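Local coordinates for protein tyrosinase (Aspergillus oryzae, PDB 6JU8) that probably oxidises L-tyrosine and L-dopa to L-dopaquinone with molecular oxygen at a dinuclear copper centre, a step of melanin biosynthesis, at residues 214-218 and 229-233; 288-292 and 452-457. The protein carries 1 engineered substitution. All coordinates share one frame; numbering follows the deposited sequence.

Overall arrangement
Contact 1 comes first: the chain reaches residues 214-218, runs out along strand 218-222, returns along strand 225-229 and meets itself at residues 229-233, closing a short hairpin. Contact 2 opens later, at residues 288-292 on helix 283-292, and closes at the end of the modelled chain, where residues 452-457 finish helix 448-456; its long loop includes helices 328-340 and 371-389. The two loops follow one another without nesting or crossing. The centres of the two contacts lie about 38 Å apart on opposite sides of the chain's centre: contact 1 joins the feet of a hairpin, contact 2 packs helix 448-456, the last modelled, against helix 283-292 in this dicopper-bearing part of a longer protein.

Contact 1 of 2, residues 214-218 and 229-233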
ATOM      1  N   ALA A 214      15.561 -11.058 -17.876  1.00 12.14           N
ATOM      2  CA  ALA A 214      14.444 -10.120 -17.958  1.00 11.75           C
ATOM      3  C   ALA A 214      13.102 -10.842 -17.817  1.00 12.36           C
ATOM      4  O   ALA A 214      12.860 -11.908 -18.398  1.00 15.08           O
ATOM      5  CB  ALA A 214      14.479  -9.355 -19.282  1.00 13.93           C
ATOM      6  N   ILE A 215      12.214 -10.251 -17.010  1.00 11.71           N
ATOM      7  CA  ILE A 215      10.864 -10.739 -16.790  1.00 12.02           C
ATOM      8  C   ILE A 215       9.964 -10.127 -17.855  1.00 12.50           C
ATOM      9  O   ILE A 215       9.852  -8.907 -17.935  1.00 14.87           O
ATOM     10  CB  ILE A 215      10.353 -10.344 -15.388  1.00 14.14           C
ATOM     11  CG1 ILE A 215      11.263 -10.830 -14.253  1.00 14.72           C
ATOM     12  CG2 ILE A 215       8.908 -10.802 -15.169  1.00 16.45           C
ATOM     13  CD1 ILE A 215      11.296 -12.328 -14.067  1.00 19.33           C
ATOM     14  N   THR A 216       9.313 -10.934 -18.676  1.00 12.37           N
ATOM     15  CA  THR A 216       8.365 -10.432 -19.664  1.00 12.48           C
ATOM     16  C   THR A 216       6.992 -10.202 -19.051  1.00 11.84           C
ATOM     17  O   THR A 216       6.704 -10.628 -17.945  1.00 11.53           O
ATOM     18  CB  THR A 216       8.224 -11.413 -20.840  1.00 13.25           C
ATOM     19  OG1 THR A 216       7.661 -12.639 -20.382  1.00 14.61           O
ATOM     20  CG2 THR A 216       9.599 -11.741 -21.435  1.00 17.45           C
ATOM     21  N   SER A 217       6.128  -9.531 -19.815  1.00 11.93           N
ATOM     22  CA  SER A 217       4.702  -9.618 -19.520  1.00 12.36           C
ATOM     23  C   SER A 217       4.281 -11.094 -19.565  1.00 10.79           C
ATOM     24  O   SER A 217       4.969 -11.958 -20.120  1.00 12.77           O
ATOM     25  CB  SER A 217       3.869  -8.803 -20.487  1.00 12.68           C
ATOM     26  OG  SER A 217       3.949  -9.267 -21.829  1.00 15.27           O
ATOM     27  N   GLN A 218       3.147 -11.378 -18.927  1.00 10.34           N
ATOM     28  CA  GLN A 218       2.666 -12.738 -18.777  1.00 10.77           C
ATOM     29  C   GLN A 218       1.200 -12.834 -19.169  1.00 11.42           C
ATOM     30  O   GLN A 218       0.316 -12.188 -18.604  1.00 13.82           O
ATOM     31  CB  GLN A 218       2.862 -13.187 -17.324  1.00 11.71           C
ATOM     32  CG  GLN A 218       4.298 -13.051 -16.845  1.00 11.47           C
ATOM     33  CD  GLN A 218       5.276 -13.957 -17.558  1.00 12.17           C
ATOM     34  OE1 GLN A 218       4.938 -15.035 -18.060  1.00 12.67           O
ATOM     35  NE2 GLN A 218       6.546 -13.559 -17.565  1.00 12.99           N
ATOM     36  N   LEU A 229      -0.311  -9.387 -18.568  1.00 10.23           N
ATOM     37  CA  LEU A 229      -0.059  -8.741 -17.261  1.00 10.71           C
ATOM     38  C   LEU A 229       1.305  -8.100 -17.302  1.00  9.94           C
ATOM     39  O   LEU A 229       2.274  -8.796 -17.634  1.00 10.56           O
ATOM     40  CB  LEU A 229      -0.100  -9.827 -16.174  0.71 10.86           C
ATOM     41  CG  LEU A 229      -1.426 -10.595 -16.034  0.71 10.81           C
ATOM     42  CD1 LEU A 229      -1.340 -11.619 -14.912  0.71 12.95           C
ATOM     43  CD2 LEU A 229      -2.536  -9.588 -15.783  0.71 17.02           C
ATOM     44  N   PRO A 230       1.396  -6.802 -17.020  1.00  9.55           N
ATOM     45  CA  PRO A 230       2.639  -6.058 -17.292  1.00 10.11           C
ATOM     46  C   PRO A 230       3.748  -6.177 -16.260  1.00 10.43           C
ATOM     47  O   PRO A 230       4.318  -5.179 -15.800  1.00 11.98           O
ATOM     48  CB  PRO A 230       2.153  -4.605 -17.368  1.00 11.32           C
ATOM     49  CG  PRO A 230       0.987  -4.556 -16.402  1.00 12.07           C
ATOM     50  CD  PRO A 230       0.308  -5.899 -16.584  1.00 11.34           C
ATOM     51  N   PHE A 231       4.120  -7.410 -15.917  1.00 10.36           N
ATOM     52  CA  PHE A 231       5.165  -7.666 -14.924  1.00  9.26           C
ATOM     53  C   PHE A 231       6.516  -7.171 -15.422  1.00 11.13           C
ATOM     54  O   PHE A 231       7.377  -6.924 -14.570  1.00 11.43           O
ATOM     55  CB  PHE A 231       5.198  -9.146 -14.565  1.00 10.12           C
ATOM     56  CG  PHE A 231       3.949  -9.573 -13.839  1.00  9.48           C
ATOM     57  CD1 PHE A 231       3.573  -9.011 -12.630  1.00 10.11           C
ATOM     58  CD2 PHE A 231       3.126 -10.556 -14.374  1.00 10.47           C
ATOM     59  CE1 PHE A 231       2.446  -9.421 -11.961  1.00 10.04           C
ATOM     60  CE2 PHE A 231       2.016 -11.006 -13.684  1.00 10.61           C
ATOM     61  CZ  PHE A 231       1.677 -10.468 -12.452  1.00 10.42           C
ATOM     62  N   ASP A 232       6.717  -6.993 -16.723  1.00 11.32           N
ATOM     63  CA  ASP A 232       7.932  -6.370 -17.216  1.00 10.91           C
ATOM     64  C   ASP A 232       8.073  -4.911 -16.786  1.00 10.90           C
ATOM     65  O   ASP A 232       9.191  -4.385 -16.761  1.00 12.12           O
ATOM     66  CB  ASP A 232       7.969  -6.463 -18.757  1.00 12.86           C
ATOM     67  CG  ASP A 232       6.743  -5.929 -19.471  1.00 14.42           C
ATOM     68  OD1 ASP A 232       5.613  -6.030 -18.957  1.00 13.29           O
ATOM     69  OD2 ASP A 232       6.898  -5.365 -20.588  1.00 20.94           O
ATOM     70  N   LYS A 233       6.967  -4.270 -16.422  1.00  9.62           N
ATOM     71  CA  LYS A 233       6.933  -2.853 -16.058  1.00 10.77           C
ATOM     72  C   LYS A 233       6.995  -2.633 -14.556  1.00 10.24           C
ATOM     73  O   LYS A 233       6.912  -1.501 -14.076  1.00 13.11           O
ATOM     74  CB  LYS A 233       5.676  -2.181 -16.613  1.00 12.26           C
ATOM     75  CG  LYS A 233       5.515  -2.289 -18.111  1.00 14.72           C
ATOM     76  CD  LYS A 233       6.676  -1.686 -18.873  1.00 17.53           C
ATOM     77  CE  LYS A 233       6.450  -1.732 -20.380  1.00 25.29           C
ATOM     78  NZ  LYS A 233       7.599  -1.064 -21.065  1.00 30.93           N
TER
HETATM   79  O   HOH W   1       7.207  -8.267 -22.352  1.00 33.89           O
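Gln218 and Leu229 form an antiparallel hydrogen-bonded pair, with Gln218 N to Leu229 O at 3.0 Å and Leu229 N to Gln218 O at 2.9 Å, and the two segments run in nearly opposite directions, 167° apart. This pair closes the open end of the beta hairpin made by strands 218-222 and 225-229, within the common central domain of tyrosinase. Pro230 then turns the chain as the centre of an inverse gamma turn, a place its restricted phi suits, and a short 3-10 turn follows. Leu229 O also takes a CA-H...O contact from Ser217 CA at 3.2 Å.

The side chain of Gln218 bends at chi2 (-65°), and this curl takes its amide back to its own segment, where NE2 bonds Thr216 O at 3.0 Å from above the carbonyl plane. The methylenes CB and CG of the same side chain lie at the edge of the Phe231 ring, Gln218 CG 3.7 Å from Phe231 CD2. A glutamine thus offers methylenes to an aromatic residue and an amide to the backbone oxygen of Thr216. Beyond, the Phe231 ring meets that of His359, while Trp75 and Pro364 touch Gln218. Ile215 adds a branched apolar contact, its CG2 packing on Phe231 CB, and its O receives a CA-H...O contact from Asp232. Ser217 CB lies 3.6 Å from Asp232 OD1, the small side chain leaving the carboxylate close to the backbone, and a water joins the two residues, accepting from Ser217 N at 3.0 Å and donating weakly to Asp232 OD2.

Contact 2 of 2, residues 288-292 and 452-457; sequences FRLLT and ISDLYG
An antiparallel helix pair brings the last turn of helix 283-292 against the last turn of helix 448-456; the axes of the two short segments approach to 10.5 Å, with 169° between their directions. No hydrogen bond crosses the interface; it is held by packing around Phe288. With CG anti to the backbone N (chi1 -178°), the phenyl group reaches across to the end of the other helix. Phe288 CB sits against the carbonyl there, 3.3 Å from Tyr456 O, and also touches Tyr456 CB. Gly457 CA makes a CH-pi contact over one face of the Phe288 ring, 4.0 Å from its centroid and 22° off the normal. Having no side chain, Gly457 can bring its CA down onto the ring. Over the opposite face, toward the rim, lies Thr292 OG1, which is kept there by its 2.7 Å bond to Phe288 O one turn back. The threonine thereby satisfies its hydroxyl within its own helix and presents its methyl to the partner: Thr292 CG2 meets Ile452 CG2 at 3.8 Å as the two side chains run alongside each other, pointing opposite ways. That same isoleucine methyl lies against Phe288 and Leu291 too, 3.9 Å from Phe288 CD1. Deeper in, Leu291 CD1 rests obliquely against Tyr456 CD2 at 4.1 Å, while the tyrosine hydroxyl bonds Asp151 and Arg381, giving a buried polar end its partners. Helix 371-389 backs this interface, its Ile385 touching both Leu291 and Ile452 and its Leu382 touching Leu291, while helix 328-340 meets helix 283-292 through Ile331 against Leu290.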
ATOM      1  N   PHE A 288     -10.706 -27.395   6.395  1.00 10.07           N
ATOM      2  CA  PHE A 288     -11.203 -28.445   7.285  1.00 11.16           C
ATOM      3  C   PHE A 288     -11.650 -29.674   6.518  1.00 10.73           C
ATOM      4  O   PHE A 288     -11.289 -30.803   6.870  1.00 12.33           O
ATOM      5  CB  PHE A 288     -12.354 -27.889   8.123  1.00 12.15           C
ATOM      6  CG  PHE A 288     -12.911 -28.891   9.116  1.00 12.35           C
ATOM      7  CD1 PHE A 288     -12.230 -29.252  10.260  1.00 13.62           C
ATOM      8  CD2 PHE A 288     -14.128 -29.488   8.853  1.00 15.10           C
ATOM      9  CE1 PHE A 288     -12.749 -30.189  11.150  1.00 15.66           C
ATOM     10  CE2 PHE A 288     -14.663 -30.383   9.751  1.00 17.45           C
ATOM     11  CZ  PHE A 288     -13.996 -30.751  10.916  1.00 17.24           C
ATOM     12  N   ARG A 289     -12.426 -29.473   5.453  1.00 10.99           N
ATOM     13  CA  ARG A 289     -12.895 -30.610   4.657  1.00 11.29           C
ATOM     14  C   ARG A 289     -11.712 -31.350   4.029  1.00 10.28           C
ATOM     15  O   ARG A 289     -11.716 -32.575   3.935  1.00 11.49           O
ATOM     16  CB  ARG A 289     -13.830 -30.067   3.567  1.00 12.41           C
ATOM     17  CG  ARG A 289     -15.175 -29.596   4.123  1.00 14.90           C
ATOM     18  CD  ARG A 289     -16.032 -29.019   2.997  1.00 17.51           C
ATOM     19  NE  ARG A 289     -17.268 -28.460   3.542  1.00 20.29           N
ATOM     20  CZ  ARG A 289     -18.443 -28.459   2.948  1.00 20.08           C
ATOM     21  NH1 ARG A 289     -18.600 -28.974   1.737  1.00 19.10           N
ATOM     22  NH2 ARG A 289     -19.481 -27.918   3.566  1.00 29.71           N
ATOM     23  N   LEU A 290     -10.685 -30.625   3.585  1.00 10.09           N
ATOM     24  CA  LEU A 290      -9.508 -31.255   2.985  1.00 10.87           C
ATOM     25  C   LEU A 290      -8.860 -32.220   3.952  1.00 10.54           C
ATOM     26  O   LEU A 290      -8.416 -33.308   3.577  1.00 12.19           O
ATOM     27  CB  LEU A 290      -8.477 -30.197   2.579  1.00 12.78           C
ATOM     28  CG  LEU A 290      -7.185 -30.780   1.972  1.00 13.93           C
ATOM     29  CD1 LEU A 290      -7.437 -31.411   0.618  1.00 17.27           C
ATOM     30  CD2 LEU A 290      -6.117 -29.694   1.885  1.00 18.43           C
ATOM     31  N   LEU A 291      -8.768 -31.799   5.214  1.00 11.61           N
ATOM     32  CA  LEU A 291      -8.037 -32.561   6.215  1.00 11.86           C
ATOM     33  C   LEU A 291      -8.861 -33.664   6.852  1.00 12.97           C
ATOM     34  O   LEU A 291      -8.267 -34.545   7.507  1.00 14.13           O
ATOM     35  CB  LEU A 291      -7.527 -31.600   7.312  1.00 11.61           C
ATOM     36  CG  LEU A 291      -6.575 -30.506   6.833  1.00 10.91           C
ATOM     37  CD1 LEU A 291      -6.206 -29.589   7.975  1.00 12.71           C
ATOM     38  CD2 LEU A 291      -5.316 -31.094   6.171  1.00 12.59           C
ATOM     39  N   THR A 292     -10.190 -33.641   6.697  1.00 13.05           N
ATOM     40  CA  THR A 292     -11.025 -34.576   7.444  1.00 14.18           C
ATOM     41  C   THR A 292     -11.894 -35.456   6.557  1.00 15.81           C
ATOM     42  O   THR A 292     -12.523 -36.378   7.093  1.00 19.80           O
ATOM     43  CB  THR A 292     -11.948 -33.831   8.426  1.00 15.10           C
ATOM     44  OG1 THR A 292     -12.795 -32.926   7.708  1.00 14.74           O
ATOM     45  CG2 THR A 292     -11.131 -33.048   9.442  1.00 16.86           C
ATOM     46  N   ILE A 452      -7.047 -30.265  14.591  1.00 11.81           N
ATOM     47  CA  ILE A 452      -7.668 -29.831  13.321  1.00 11.84           C
ATOM     48  C   ILE A 452      -9.038 -29.235  13.575  1.00 13.29           C
ATOM     49  O   ILE A 452      -9.426 -28.195  12.982  1.00 13.91           O
ATOM     50  CB  ILE A 452      -7.795 -31.031  12.359  1.00 12.50           C
ATOM     51  CG1 ILE A 452      -6.430 -31.542  11.894  1.00 12.54           C
ATOM     52  CG2 ILE A 452      -8.723 -30.730  11.192  1.00 13.14           C
ATOM     53  CD1 ILE A 452      -6.443 -32.910  11.260  1.00 13.29           C
ATOM     54  N   SER A 453      -9.825 -29.898  14.431  1.00 14.03           N
ATOM     55  CA  SER A 453     -11.153 -29.391  14.785  1.00 15.07           C
ATOM     56  C   SER A 453     -11.075 -28.078  15.539  1.00 15.15           C
ATOM     57  O   SER A 453     -11.818 -27.129  15.262  1.00 16.47           O
ATOM     58  CB  SER A 453     -11.882 -30.465  15.603  1.00 19.35           C
ATOM     59  OG  SER A 453     -13.172 -30.058  16.028  1.00 27.49           O
ATOM     60  N   ASP A 454     -10.144 -27.974  16.481  1.00 16.23           N
ATOM     61  CA  ASP A 454     -10.000 -26.726  17.215  1.00 16.68           C
ATOM     62  C   ASP A 454      -9.679 -25.540  16.307  1.00 15.48           C
ATOM     63  O   ASP A 454     -10.188 -24.437  16.471  1.00 18.65           O
ATOM     64  CB  ASP A 454      -8.894 -26.864  18.262  1.00 17.62           C
ATOM     65  CG  ASP A 454      -9.285 -27.689  19.465  1.00 22.48           C
ATOM     66  OD1 ASP A 454     -10.473 -28.048  19.586  1.00 23.44           O
ATOM     67  OD2 ASP A 454      -8.378 -27.965  20.281  1.00 28.82           O
ATOM     68  N   LEU A 455      -8.766 -25.745  15.368  1.00 14.68           N
ATOM     69  CA  LEU A 455      -8.324 -24.663  14.494  1.00 13.27           C
ATOM     70  C   LEU A 455      -9.287 -24.375  13.360  1.00 12.82           C
ATOM     71  O   LEU A 455      -9.488 -23.199  13.011  1.00 16.10           O
ATOM     72  CB  LEU A 455      -6.943 -25.006  13.904  1.00 13.84           C
ATOM     73  CG  LEU A 455      -5.756 -25.031  14.871  1.00 13.38           C
ATOM     74  CD1 LEU A 455      -4.521 -25.621  14.208  1.00 18.51           C
ATOM     75  CD2 LEU A 455      -5.432 -23.607  15.338  1.00 22.43           C
ATOM     76  N   TYR A 456      -9.854 -25.403  12.738  1.00 12.18           N
ATOM     77  CA  TYR A 456     -10.535 -25.189  11.448  1.00 12.08           C
ATOM     78  C   TYR A 456     -11.971 -25.675  11.469  1.00 12.16           C
ATOM     79  O   TYR A 456     -12.663 -25.564  10.449  1.00 13.37           O
ATOM     80  CB  TYR A 456      -9.789 -25.891  10.290  1.00 11.35           C
ATOM     81  CG  TYR A 456      -8.301 -25.624  10.342  1.00 11.01           C
ATOM     82  CD1 TYR A 456      -7.809 -24.325  10.245  1.00 10.80           C
ATOM     83  CD2 TYR A 456      -7.381 -26.648  10.513  1.00 12.67           C
ATOM     84  CE1 TYR A 456      -6.454 -24.059  10.289  1.00 11.70           C
ATOM     85  CE2 TYR A 456      -6.024 -26.397  10.576  1.00 12.98           C
ATOM     86  CZ  TYR A 456      -5.561 -25.110  10.472  1.00 10.87           C
ATOM     87  OH  TYR A 456      -4.203 -24.898  10.557  1.00 11.15           O
ATOM     88  N   GLY A 457     -12.470 -26.223  12.573  1.00 14.60           N
ATOM     89  CA  GLY A 457     -13.817 -26.787  12.565  1.00 18.55           C
ATOM     90  C   GLY A 457     -14.843 -25.783  13.056  1.00 25.42           C
ATOM     91  O   GLY A 457     -14.502 -24.742  13.618  1.00 26.84           O
TER